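Local coordinates for protein kinase domain-containing protein (Chaetomium thermophilum, PDB 6Z3U) that probably transfers phosphate from ATP to serine and threonine residues of proteins, as the cyclin-dependent kinase subunit of the CAK complex, at residues F268-Y273 and S324-W329; E318-V323 and L366-R371; A207-H212 and T373-L378; E303-I308 and E328-M333. All coordinates share one frame; numbering follows the deposited sequence.

Interaction 1: F268-Y273 and S324-W329; sequences FGARHY and SKLPEW
Phe268 holds its CG anti to its own carbonyl carbon (chi1 -62°), while Trp329 holds its CG anti to the backbone N (chi1 170°). These torsions bring the two rings together at the end of helix 264-267. The helix ends in a Schellman motif, with Gly269 at positive phi as its C-prime residue. In the kinase fold this short helix closes the activation segment, and 324-329 belongs to the insert before helix 342-349 that marks CMGC kinases. The rings make a T-shaped pair. The edge of Trp329 presents CD1 over the centre of one Phe268 face, 4.2 Å from Phe268 CZ, with the planes at 58°. Leu326 crosses Phe268 obliquely, its CB 3.6 Å from Phe268 CB and its CD2 beside the ring. One backbone bond joins the loops: Glu328 N donates to Phe268 O at 2.8 Å, from above the carbonyl plane. A second bond, Trp329 N to Leu326 O at 3.2 Å, holds the turn that presents Glu328 N. The extended Glu328 chain brings OE2 to 3.6 Å from Gly269 CA. Pro327 CG rests on Gly269 O. Gln35 of the RING-type domain-containing subunit packs on Leu326 and Pro327. Ser324 CA lies 3.6 Å above one face of the Trp329 ring, offset toward its rim.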
# COMPACT_ATOMS: atom_id res chain seq x y z
N PHE B 268 0.38 -24.90 -5.94
CA PHE B 268 -0.15 -25.82 -4.94
C PHE B 268 -1.12 -25.15 -3.97
O PHE B 268 -1.51 -25.76 -2.98
CB PHE B 268 1.00 -26.47 -4.17
CG PHE B 268 1.92 -27.29 -5.04
CD1 PHE B 268 1.46 -27.92 -6.18
CD2 PHE B 268 3.26 -27.43 -4.71
CE1 PHE B 268 2.30 -28.68 -6.97
CE2 PHE B 268 4.11 -28.18 -5.50
CZ PHE B 268 3.63 -28.81 -6.63
N GLY B 269 -1.51 -23.90 -4.24
CA GLY B 269 -2.51 -23.25 -3.41
C GLY B 269 -2.00 -22.70 -2.11
O GLY B 269 -2.79 -22.53 -1.17
N ALA B 270 -0.71 -22.38 -2.01
CA ALA B 270 -0.15 -21.88 -0.77
C ALA B 270 -0.79 -20.55 -0.38
O ALA B 270 -1.01 -19.68 -1.23
CB ALA B 270 1.36 -21.71 -0.89
N ARG B 271 -1.10 -20.41 0.91
CA ARG B 271 -1.75 -19.22 1.43
C ARG B 271 -0.85 -18.37 2.32
O ARG B 271 -1.23 -17.26 2.67
CB ARG B 271 -3.00 -19.61 2.24
CG ARG B 271 -3.87 -20.67 1.59
CD ARG B 271 -4.63 -20.12 0.40
NE ARG B 271 -5.66 -19.16 0.82
CZ ARG B 271 -6.49 -18.55 -0.02
NH1 ARG B 271 -7.39 -17.70 0.45
NH2 ARG B 271 -6.43 -18.79 -1.32
N HIS B 272 0.33 -18.87 2.69
CA HIS B 272 1.27 -18.15 3.56
C HIS B 272 2.65 -18.21 2.90
O HIS B 272 3.48 -19.05 3.24
CB HIS B 272 1.29 -18.76 4.96
CG HIS B 272 -0.04 -18.69 5.66
ND1 HIS B 272 -0.66 -19.80 6.18
CD2 HIS B 272 -0.86 -17.65 5.92
CE1 HIS B 272 -1.81 -19.45 6.73
NE2 HIS B 272 -1.95 -18.14 6.59
N TYR B 273 2.89 -17.30 1.96
CA TYR B 273 4.12 -17.24 1.20
C TYR B 273 4.81 -15.89 1.42
O TYR B 273 4.34 -15.04 2.18
CB TYR B 273 3.85 -17.48 -0.29
CG TYR B 273 2.76 -16.59 -0.88
CD1 TYR B 273 3.06 -15.32 -1.35
CD2 TYR B 273 1.45 -17.04 -0.97
CE1 TYR B 273 2.07 -14.52 -1.90
CE2 TYR B 273 0.46 -16.24 -1.51
CZ TYR B 273 0.78 -14.98 -1.97
OH TYR B 273 -0.21 -14.19 -2.51
N SER B 324 3.50 -31.96 0.03
CA SER B 324 2.30 -32.74 -0.24
C SER B 324 1.12 -32.34 0.65
O SER B 324 0.02 -32.86 0.45
CB SER B 324 2.59 -34.23 -0.06
OG SER B 324 2.98 -34.51 1.27
N LYS B 325 1.33 -31.45 1.62
CA LYS B 325 0.28 -30.99 2.51
C LYS B 325 -0.31 -29.65 2.07
O LYS B 325 -1.12 -29.08 2.81
CB LYS B 325 0.81 -30.87 3.94
CG LYS B 325 1.57 -32.10 4.43
CD LYS B 325 0.71 -33.35 4.36
CE LYS B 325 1.31 -34.49 5.18
NZ LYS B 325 2.70 -34.83 4.74
N LEU B 326 0.09 -29.14 0.91
CA LEU B 326 -0.42 -27.85 0.46
C LEU B 326 -1.89 -27.97 0.06
O LEU B 326 -2.35 -29.04 -0.35
CB LEU B 326 0.39 -27.33 -0.71
CG LEU B 326 1.48 -26.27 -0.51
CD1 LEU B 326 1.60 -25.76 0.92
CD2 LEU B 326 2.83 -26.80 -0.98
N PRO B 327 -2.66 -26.88 0.18
CA PRO B 327 -4.11 -26.98 -0.05
C PRO B 327 -4.50 -27.57 -1.39
O PRO B 327 -5.54 -28.23 -1.49
CB PRO B 327 -4.57 -25.51 0.05
CG PRO B 327 -3.56 -24.86 0.93
CD PRO B 327 -2.25 -25.53 0.59
N GLU B 328 -3.70 -27.36 -2.43
CA GLU B 328 -4.01 -27.83 -3.77
C GLU B 328 -2.82 -28.55 -4.39
O GLU B 328 -2.55 -28.43 -5.59
CB GLU B 328 -4.46 -26.68 -4.66
CG GLU B 328 -5.79 -26.06 -4.25
CD GLU B 328 -6.06 -24.74 -4.93
OE1 GLU B 328 -6.36 -24.75 -6.14
OE2 GLU B 328 -5.95 -23.69 -4.26
N TRP B 329 -2.08 -29.30 -3.57
CA TRP B 329 -0.97 -30.08 -4.09
C TRP B 329 -1.47 -31.09 -5.11
O TRP B 329 -2.47 -31.78 -4.89
CB TRP B 329 -0.26 -30.81 -2.95
CG TRP B 329 0.74 -31.80 -3.43
CD1 TRP B 329 2.01 -31.55 -3.85
CD2 TRP B 329 0.55 -33.22 -3.55
NE1 TRP B 329 2.63 -32.72 -4.22
CE2 TRP B 329 1.75 -33.76 -4.05
CE3 TRP B 329 -0.52 -34.08 -3.29
CZ2 TRP B 329 1.91 -35.12 -4.29
CZ3 TRP B 329 -0.35 -35.43 -3.52
CH2 TRP B 329 0.85 -35.94 -4.02

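Interaction 2: E318-V323 and L366-R371; sequences ENWPGV and LDPKKR
The indole of Trp320 is covered on one face by Leu366 O, Asp367 and Pro368 CD, and on the opposite face by Val323 CG2. Asp367 CA sits over the five-membered ring in a CH-pi contact, 3.9 Å from its centroid. Leu366 O lies nearer the rim, 3.2 Å from Trp320 CZ3, and Pro368 CD is 3.3 Å from Trp320 CZ2. The Asp367 carboxylate is nearly parallel to the indole, the planes 19° apart, with CG 3.4 Å from Trp320 CD1. The indole N-H bonds to Thr38 O of the RING-type domain-containing subunit. Trp320 reaches over with CG anti to its backbone N (chi1 -170°). It also begins a type II turn, closed by Val323 N to Trp320 O, with Gly322 at positive phi. Asp367 is fixed by an Asx turn: its OD1 accepts from Lys369 N at 3.2 Å. Arg371 NH2 donates to Leu366 O at 2.8 Å, so the carbonyl over the indole is itself held. An alanine at Trp320 would remove the indole and its bond to Thr38 of the RING-type subunit, and would probably loosen the 318-323 loop against 366-371. Arg371 also pairs with Glu265, which fits the arginine-glutamate ion pair conserved in the C-lobe of protein kinases. The contact thus joins the CMGC insert to the loop between helices 353-363 and 374-378. Helix 264-267 packs against Trp320 and Pro368, and the start of helix 276-291 adjoins Pro368 and Arg371.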
# COMPACT_ATOMS: atom_id res chain seq x y z
N GLU B 318 11.12 -35.06 0.31
CA GLU B 318 12.55 -35.10 0.59
C GLU B 318 13.19 -33.73 0.37
O GLU B 318 13.93 -33.24 1.23
CB GLU B 318 13.23 -36.16 -0.27
CG GLU B 318 12.97 -37.59 0.17
CD GLU B 318 11.49 -37.95 0.16
OE1 GLU B 318 11.01 -38.51 1.17
OE2 GLU B 318 10.81 -37.66 -0.85
N ASN B 319 12.93 -33.12 -0.78
CA ASN B 319 13.50 -31.83 -1.12
C ASN B 319 12.65 -30.65 -0.65
O ASN B 319 13.12 -29.51 -0.70
CB ASN B 319 13.71 -31.72 -2.63
CG ASN B 319 12.42 -31.91 -3.42
OD1 ASN B 319 11.35 -31.47 -2.99
ND2 ASN B 319 12.52 -32.55 -4.57
N TRP B 320 11.44 -30.91 -0.17
CA TRP B 320 10.49 -29.84 0.18
C TRP B 320 9.53 -30.38 1.22
O TRP B 320 8.38 -30.72 0.92
CB TRP B 320 9.75 -29.35 -1.06
CG TRP B 320 8.92 -28.12 -0.86
CD1 TRP B 320 8.64 -27.49 0.32
CD2 TRP B 320 8.25 -27.37 -1.89
NE1 TRP B 320 7.85 -26.39 0.09
CE2 TRP B 320 7.60 -26.30 -1.26
CE3 TRP B 320 8.15 -27.50 -3.27
CZ2 TRP B 320 6.85 -25.36 -1.97
CZ3 TRP B 320 7.41 -26.58 -3.98
CH2 TRP B 320 6.77 -25.52 -3.33
N PRO B 321 9.97 -30.48 2.48
CA PRO B 321 9.11 -31.06 3.51
C PRO B 321 7.77 -30.36 3.60
O PRO B 321 7.69 -29.13 3.60
CB PRO B 321 9.93 -30.88 4.79
CG PRO B 321 11.34 -30.82 4.33
CD PRO B 321 11.30 -30.13 3.00
N GLY B 322 6.70 -31.15 3.68
CA GLY B 322 5.36 -30.64 3.79
C GLY B 322 4.72 -30.22 2.48
O GLY B 322 3.59 -29.74 2.50
N VAL B 323 5.42 -30.39 1.36
CA VAL B 323 4.87 -29.94 0.08
C VAL B 323 3.56 -30.65 -0.22
O VAL B 323 2.58 -30.03 -0.67
CB VAL B 323 5.90 -30.14 -1.05
CG1 VAL B 323 6.22 -31.62 -1.23
CG2 VAL B 323 5.41 -29.53 -2.35
N LEU B 366 12.80 -25.27 -5.95
CA LEU B 366 11.41 -25.67 -5.72
C LEU B 366 10.92 -25.18 -4.37
O LEU B 366 9.89 -24.51 -4.27
CB LEU B 366 11.28 -27.18 -5.84
CG LEU B 366 11.63 -27.74 -7.22
CD1 LEU B 366 11.80 -29.25 -7.17
CD2 LEU B 366 10.56 -27.36 -8.23
N ASP B 367 11.65 -25.50 -3.31
CA ASP B 367 11.27 -25.06 -1.97
C ASP B 367 11.57 -23.58 -1.84
O ASP B 367 12.74 -23.18 -1.91
CB ASP B 367 12.02 -25.87 -0.92
CG ASP B 367 11.48 -25.65 0.47
OD1 ASP B 367 10.71 -24.69 0.68
OD2 ASP B 367 11.82 -26.46 1.36
N PRO B 368 10.57 -22.71 -1.64
CA PRO B 368 10.85 -21.27 -1.57
C PRO B 368 11.79 -20.89 -0.44
O PRO B 368 12.39 -19.81 -0.49
CB PRO B 368 9.46 -20.64 -1.39
CG PRO B 368 8.61 -21.73 -0.85
CD PRO B 368 9.14 -23.00 -1.43
N LYS B 369 11.92 -21.73 0.59
CA LYS B 369 12.81 -21.41 1.70
C LYS B 369 14.27 -21.40 1.27
O LYS B 369 15.06 -20.59 1.77
CB LYS B 369 12.59 -22.41 2.83
CG LYS B 369 11.19 -22.35 3.43
CD LYS B 369 10.97 -23.44 4.47
CE LYS B 369 10.75 -24.80 3.83
NZ LYS B 369 10.71 -25.91 4.83
N LYS B 370 14.66 -22.28 0.34
CA LYS B 370 16.02 -22.32 -0.18
C LYS B 370 16.18 -21.53 -1.47
O LYS B 370 17.26 -21.55 -2.07
CB LYS B 370 16.46 -23.78 -0.40
CG LYS B 370 15.64 -24.55 -1.44
CD LYS B 370 15.87 -26.06 -1.33
CE LYS B 370 15.11 -26.85 -2.40
NZ LYS B 370 15.74 -26.78 -3.76
N ARG B 371 15.14 -20.84 -1.91
CA ARG B 371 15.24 -19.96 -3.07
C ARG B 371 15.98 -18.68 -2.69
O ARG B 371 15.78 -18.13 -1.60
CB ARG B 371 13.85 -19.62 -3.60
CG ARG B 371 13.76 -19.42 -5.10
CD ARG B 371 12.30 -19.30 -5.53
NE ARG B 371 11.58 -20.56 -5.34
CZ ARG B 371 10.25 -20.66 -5.24
NH1 ARG B 371 9.48 -19.58 -5.30
NH2 ARG B 371 9.69 -21.85 -5.07

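Interaction 3: A207-H212 and T373-L378; sequences AVWWCH and TAREML
The guanidinium of Arg375 stands at the edge of the Trp209 indole instead of stacking on it. The two planes are 80° apart, and Trp209 NE1 lies over one guanidinium face, 3.8 Å from Arg375 NH2. The charge has its partner on the same helix as the indole, in a salt bridge from Arg375 NH2 to Glu213. A bend at chi3 (-80°) brings the guanidinium to the indole edge. Leu378 comes over one face of the indole, with CD1 3.5 Å from Trp209 CG in a CH-pi contact. The methyl of Ala374 touches the helix backbone, its CB 3.6 Å from Trp209 CA. In the kinase C-lobe this is packing of helix 194-213, which leads into the catalytic loop, against the short helix 374-378. Their local axes approach to 9.1 Å and run at 142°, closer to antiparallel than to perpendicular. Thr373 and Glu376 form a capping box at the start of the second helix: Glu376 N donates to Thr373 OG1, and Thr373 N to Glu376 OE1 at 3.0 Å. Phe6 of the RING-type domain-containing subunit packs against Trp209, Arg375 and Leu378.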
# COMPACT_ATOMS: atom_id res chain seq x y z
N ALA B 207 14.61 -3.60 -9.09
CA ALA B 207 13.20 -3.26 -8.91
C ALA B 207 12.54 -4.18 -7.90
O ALA B 207 11.89 -3.72 -6.95
CB ALA B 207 12.48 -3.32 -10.25
N VAL B 208 12.72 -5.50 -8.06
CA VAL B 208 12.11 -6.43 -7.12
C VAL B 208 12.76 -6.31 -5.75
O VAL B 208 12.09 -6.46 -4.72
CB VAL B 208 12.19 -7.87 -7.66
CG1 VAL B 208 11.60 -8.85 -6.66
CG2 VAL B 208 11.47 -7.97 -8.98
N TRP B 209 14.07 -6.02 -5.71
CA TRP B 209 14.70 -5.77 -4.42
C TRP B 209 14.06 -4.58 -3.73
O TRP B 209 13.78 -4.62 -2.52
CB TRP B 209 16.20 -5.54 -4.60
CG TRP B 209 16.87 -5.00 -3.37
CD1 TRP B 209 17.32 -5.71 -2.30
CD2 TRP B 209 17.15 -3.62 -3.08
NE1 TRP B 209 17.87 -4.87 -1.36
CE2 TRP B 209 17.78 -3.58 -1.82
CE3 TRP B 209 16.93 -2.42 -3.77
CZ2 TRP B 209 18.19 -2.39 -1.23
CZ3 TRP B 209 17.34 -1.24 -3.18
CH2 TRP B 209 17.96 -1.23 -1.93
N TRP B 210 13.81 -3.50 -4.48
CA TRP B 210 13.20 -2.31 -3.88
C TRP B 210 11.78 -2.58 -3.43
O TRP B 210 11.35 -2.08 -2.38
CB TRP B 210 13.25 -1.16 -4.88
CG TRP B 210 12.70 0.11 -4.34
CD1 TRP B 210 11.63 0.81 -4.82
CD2 TRP B 210 13.17 0.84 -3.21
NE1 TRP B 210 11.42 1.93 -4.07
CE2 TRP B 210 12.35 1.97 -3.07
CE3 TRP B 210 14.22 0.64 -2.30
CZ2 TRP B 210 12.54 2.91 -2.05
CZ3 TRP B 210 14.41 1.57 -1.29
CH2 TRP B 210 13.57 2.69 -1.18
N CYS B 211 11.03 -3.38 -4.19
CA CYS B 211 9.69 -3.76 -3.76
C CYS B 211 9.73 -4.47 -2.42
O CYS B 211 9.02 -4.10 -1.48
CB CYS B 211 9.03 -4.65 -4.81
SG CYS B 211 8.56 -3.81 -6.33
N HIS B 212 10.58 -5.49 -2.31
CA HIS B 212 10.66 -6.25 -1.07
C HIS B 212 11.28 -5.43 0.05
O HIS B 212 10.92 -5.60 1.22
CB HIS B 212 11.44 -7.54 -1.30
CG HIS B 212 10.80 -8.46 -2.29
ND1 HIS B 212 11.36 -9.66 -2.66
CD2 HIS B 212 9.64 -8.35 -2.99
CE1 HIS B 212 10.57 -10.26 -3.55
NE2 HIS B 212 9.53 -9.48 -3.76
N THR B 373 17.08 -14.84 -2.34
CA THR B 373 16.33 -13.61 -2.12
C THR B 373 16.82 -12.52 -3.06
O THR B 373 17.86 -12.63 -3.70
CB THR B 373 16.45 -13.15 -0.67
OG1 THR B 373 17.80 -12.70 -0.43
CG2 THR B 373 16.11 -14.29 0.28
N ALA B 374 16.04 -11.43 -3.14
CA ALA B 374 16.41 -10.34 -4.04
C ALA B 374 17.71 -9.68 -3.59
O ALA B 374 18.56 -9.35 -4.42
CB ALA B 374 15.28 -9.32 -4.12
N ARG B 375 17.88 -9.47 -2.28
CA ARG B 375 19.13 -8.88 -1.79
C ARG B 375 20.31 -9.80 -2.09
O ARG B 375 21.34 -9.36 -2.61
CB ARG B 375 19.03 -8.60 -0.29
CG ARG B 375 20.39 -8.49 0.40
CD ARG B 375 20.28 -7.97 1.83
NE ARG B 375 20.15 -6.51 1.88
CZ ARG B 375 19.04 -5.85 2.21
NH1 ARG B 375 17.93 -6.50 2.54
NH2 ARG B 375 19.04 -4.52 2.21
N GLU B 376 20.16 -11.09 -1.77
CA GLU B 376 21.22 -12.04 -2.11
C GLU B 376 21.50 -12.00 -3.61
O GLU B 376 22.66 -12.11 -4.03
CB GLU B 376 20.81 -13.45 -1.69
CG GLU B 376 20.70 -13.66 -0.19
CD GLU B 376 20.06 -14.99 0.16
OE1 GLU B 376 19.46 -15.61 -0.74
OE2 GLU B 376 20.16 -15.41 1.33
N MET B 377 20.46 -11.83 -4.41
CA MET B 377 20.63 -11.80 -5.86
C MET B 377 21.56 -10.68 -6.29
O MET B 377 22.40 -10.86 -7.17
CB MET B 377 19.26 -11.66 -6.53
CG MET B 377 19.15 -12.32 -7.89
SD MET B 377 17.46 -12.32 -8.50
CE MET B 377 16.73 -13.53 -7.40
N LEU B 378 21.43 -9.51 -5.65
CA LEU B 378 22.22 -8.35 -6.06
C LEU B 378 23.70 -8.49 -5.70
O LEU B 378 24.53 -7.85 -6.34
CB LEU B 378 21.66 -7.08 -5.42
CG LEU B 378 20.33 -6.58 -5.99
CD1 LEU B 378 19.80 -5.43 -5.16
CD2 LEU B 378 20.48 -6.16 -7.45

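Interaction 4: E303-I308 and E328-M333; sequences EQITLI and EWWDPM
Trp330 meets helix 301-311 with the edge of its six-membered ring. Ile305 CG2 is 3.6 Å from Trp330 CE3, and Ile305 CD1 is 3.7 Å from the same atom. Both branches of the isoleucine therefore touch one corner of the indole, with Ile305 CB close to the ring plane. Thr306 OG1 also lies near that plane, 3.8 Å from Trp330 CZ3. The same oxygen is 3.8 Å from Pro332 CB, so the threonine touches both the indole edge and the proline. Its hydroxyl is hydrogen-bonded to Met302 O, one turn back in the helix, and this fixes its direction. Trp330 CG is anti to its backbone N (chi1 179°), which carries the ring out to the helix. Pro332 N lies 3.7 Å above one indole face, offset toward the rim, so the loop folds back over its own tryptophan. Across the proline, Asp331 OD2 accepts from Met333 N at 3.2 Å, an Asx turn that shapes the bend. On the helix side, Ile305 also packs on Leu267 of helix 264-267. An alanine at Trp330 would remove the edge contacts with Ile305 and Thr306 and would probably loosen the loop against the helix. Helix 301-311 corresponds to helix G of the kinase fold, and 328-333 lies in the CMGC insert that follows it.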
# COMPACT_ATOMS: atom_id res chain seq x y z
N GLU B 303 -0.60 -28.64 -16.54
CA GLU B 303 0.51 -28.55 -17.48
C GLU B 303 1.67 -27.78 -16.85
O GLU B 303 2.84 -28.18 -17.00
CB GLU B 303 0.07 -27.88 -18.78
CG GLU B 303 -0.86 -28.72 -19.64
CD GLU B 303 -1.09 -28.12 -21.01
OE1 GLU B 303 -0.13 -27.62 -21.62
OE2 GLU B 303 -2.25 -28.15 -21.49
N GLN B 304 1.38 -26.69 -16.15
CA GLN B 304 2.45 -25.94 -15.50
C GLN B 304 3.14 -26.79 -14.44
O GLN B 304 4.37 -26.78 -14.34
CB GLN B 304 1.89 -24.66 -14.87
CG GLN B 304 2.95 -23.64 -14.52
CD GLN B 304 3.67 -23.10 -15.73
OE1 GLN B 304 3.17 -23.17 -16.85
NE2 GLN B 304 4.87 -22.56 -15.52
N ILE B 305 2.37 -27.55 -13.66
CA ILE B 305 2.96 -28.44 -12.67
C ILE B 305 3.81 -29.50 -13.36
O ILE B 305 4.95 -29.76 -12.96
CB ILE B 305 1.86 -29.07 -11.80
CG1 ILE B 305 1.21 -28.01 -10.90
CG2 ILE B 305 2.44 -30.21 -10.96
CD1 ILE B 305 -0.02 -28.50 -10.18
N THR B 306 3.27 -30.12 -14.40
CA THR B 306 4.02 -31.14 -15.12
C THR B 306 5.28 -30.56 -15.74
O THR B 306 6.34 -31.19 -15.72
CB THR B 306 3.14 -31.78 -16.20
OG1 THR B 306 1.97 -32.34 -15.60
CG2 THR B 306 3.90 -32.86 -16.94
N LEU B 307 5.19 -29.34 -16.28
CA LEU B 307 6.35 -28.73 -16.91
C LEU B 307 7.45 -28.47 -15.89
O LEU B 307 8.63 -28.74 -16.16
CB LEU B 307 5.95 -27.43 -17.60
CG LEU B 307 5.24 -27.56 -18.95
CD1 LEU B 307 4.79 -26.20 -19.46
CD2 LEU B 307 6.14 -28.24 -19.97
N ILE B 308 7.10 -27.96 -14.71
CA ILE B 308 8.11 -27.73 -13.68
C ILE B 308 8.74 -29.05 -13.27
O ILE B 308 9.96 -29.14 -13.07
CB ILE B 308 7.49 -26.99 -12.48
CG1 ILE B 308 7.05 -25.59 -12.91
CG2 ILE B 308 8.50 -26.90 -11.34
CD1 ILE B 308 6.28 -24.83 -11.86
N GLU B 328 -3.70 -27.36 -2.43
CA GLU B 328 -4.01 -27.83 -3.77
C GLU B 328 -2.82 -28.55 -4.39
O GLU B 328 -2.55 -28.43 -5.59
CB GLU B 328 -4.46 -26.68 -4.66
CG GLU B 328 -5.79 -26.06 -4.25
CD GLU B 328 -6.06 -24.74 -4.93
OE1 GLU B 328 -6.36 -24.75 -6.14
OE2 GLU B 328 -5.95 -23.69 -4.26
N TRP B 329 -2.08 -29.30 -3.57
CA TRP B 329 -0.97 -30.08 -4.09
C TRP B 329 -1.47 -31.09 -5.11
O TRP B 329 -2.47 -31.78 -4.89
CB TRP B 329 -0.26 -30.81 -2.95
CG TRP B 329 0.74 -31.80 -3.43
CD1 TRP B 329 2.01 -31.55 -3.85
CD2 TRP B 329 0.55 -33.22 -3.55
NE1 TRP B 329 2.63 -32.72 -4.22
CE2 TRP B 329 1.75 -33.76 -4.05
CE3 TRP B 329 -0.52 -34.08 -3.29
CZ2 TRP B 329 1.91 -35.12 -4.29
CZ3 TRP B 329 -0.35 -35.43 -3.52
CH2 TRP B 329 0.85 -35.94 -4.02
N TRP B 330 -0.76 -31.19 -6.23
CA TRP B 330 -1.10 -32.15 -7.26
C TRP B 330 0.18 -32.63 -7.94
O TRP B 330 1.14 -31.87 -8.08
CB TRP B 330 -2.06 -31.55 -8.29
CG TRP B 330 -2.41 -32.51 -9.39
CD1 TRP B 330 -3.39 -33.45 -9.37
CD2 TRP B 330 -1.78 -32.60 -10.67
NE1 TRP B 330 -3.41 -34.14 -10.57
CE2 TRP B 330 -2.43 -33.63 -11.38
CE3 TRP B 330 -0.73 -31.92 -11.29
CZ2 TRP B 330 -2.06 -34.00 -12.67
CZ3 TRP B 330 -0.36 -32.28 -12.58
CH2 TRP B 330 -1.03 -33.31 -13.25
N ASP B 331 0.18 -33.90 -8.34
CA ASP B 331 1.31 -34.52 -8.99
C ASP B 331 0.80 -35.34 -10.16
O ASP B 331 -0.24 -36.00 -10.04
CB ASP B 331 2.09 -35.42 -8.02
CG ASP B 331 3.41 -35.90 -8.60
OD1 ASP B 331 4.32 -35.06 -8.78
OD2 ASP B 331 3.53 -37.11 -8.89
N PRO B 332 1.48 -35.31 -11.31
CA PRO B 332 0.99 -36.07 -12.48
C PRO B 332 1.03 -37.57 -12.29
O PRO B 332 0.52 -38.29 -13.16
CB PRO B 332 1.93 -35.62 -13.61
CG PRO B 332 3.17 -35.17 -12.93
CD PRO B 332 2.73 -34.59 -11.61
N MET B 333 1.60 -38.07 -11.20
CA MET B 333 1.69 -39.50 -10.94
C MET B 333 2.45 -40.23 -12.04
O MET B 333 2.06 -41.30 -12.50
CB MET B 333 0.29 -40.10 -10.75
CG MET B 333 -0.34 -39.75 -9.41
SD MET B 333 -2.04 -40.28 -9.24
CE MET B 333 -1.93 -41.99 -9.76

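How the interactions relate
Interactions 1, 2 and 4 form one cluster in the C-lobe, with centres 12 to 15 Å apart. Phe268 is the common point: its CE2 is 4.0 Å from Trp320 CZ3 of interaction 2, and its CE1 is 3.6 Å from Trp330 O of interaction 4. Interactions 1 and 4 also share Glu328 and Trp329. Leu366 CD2 touches Ile308 CG2 at 3.8 Å, joining interactions 2 and 4. Interaction 3 is separate, its centre at least 20 Å from the others, although 373-378 follows 366-371 closely in sequence. It lies nearest the probable catalytic base, with the Val208 and Asp220 side chains about 11 Å apart. The RING-type domain-containing subunit reaches interactions 1, 2 and 3.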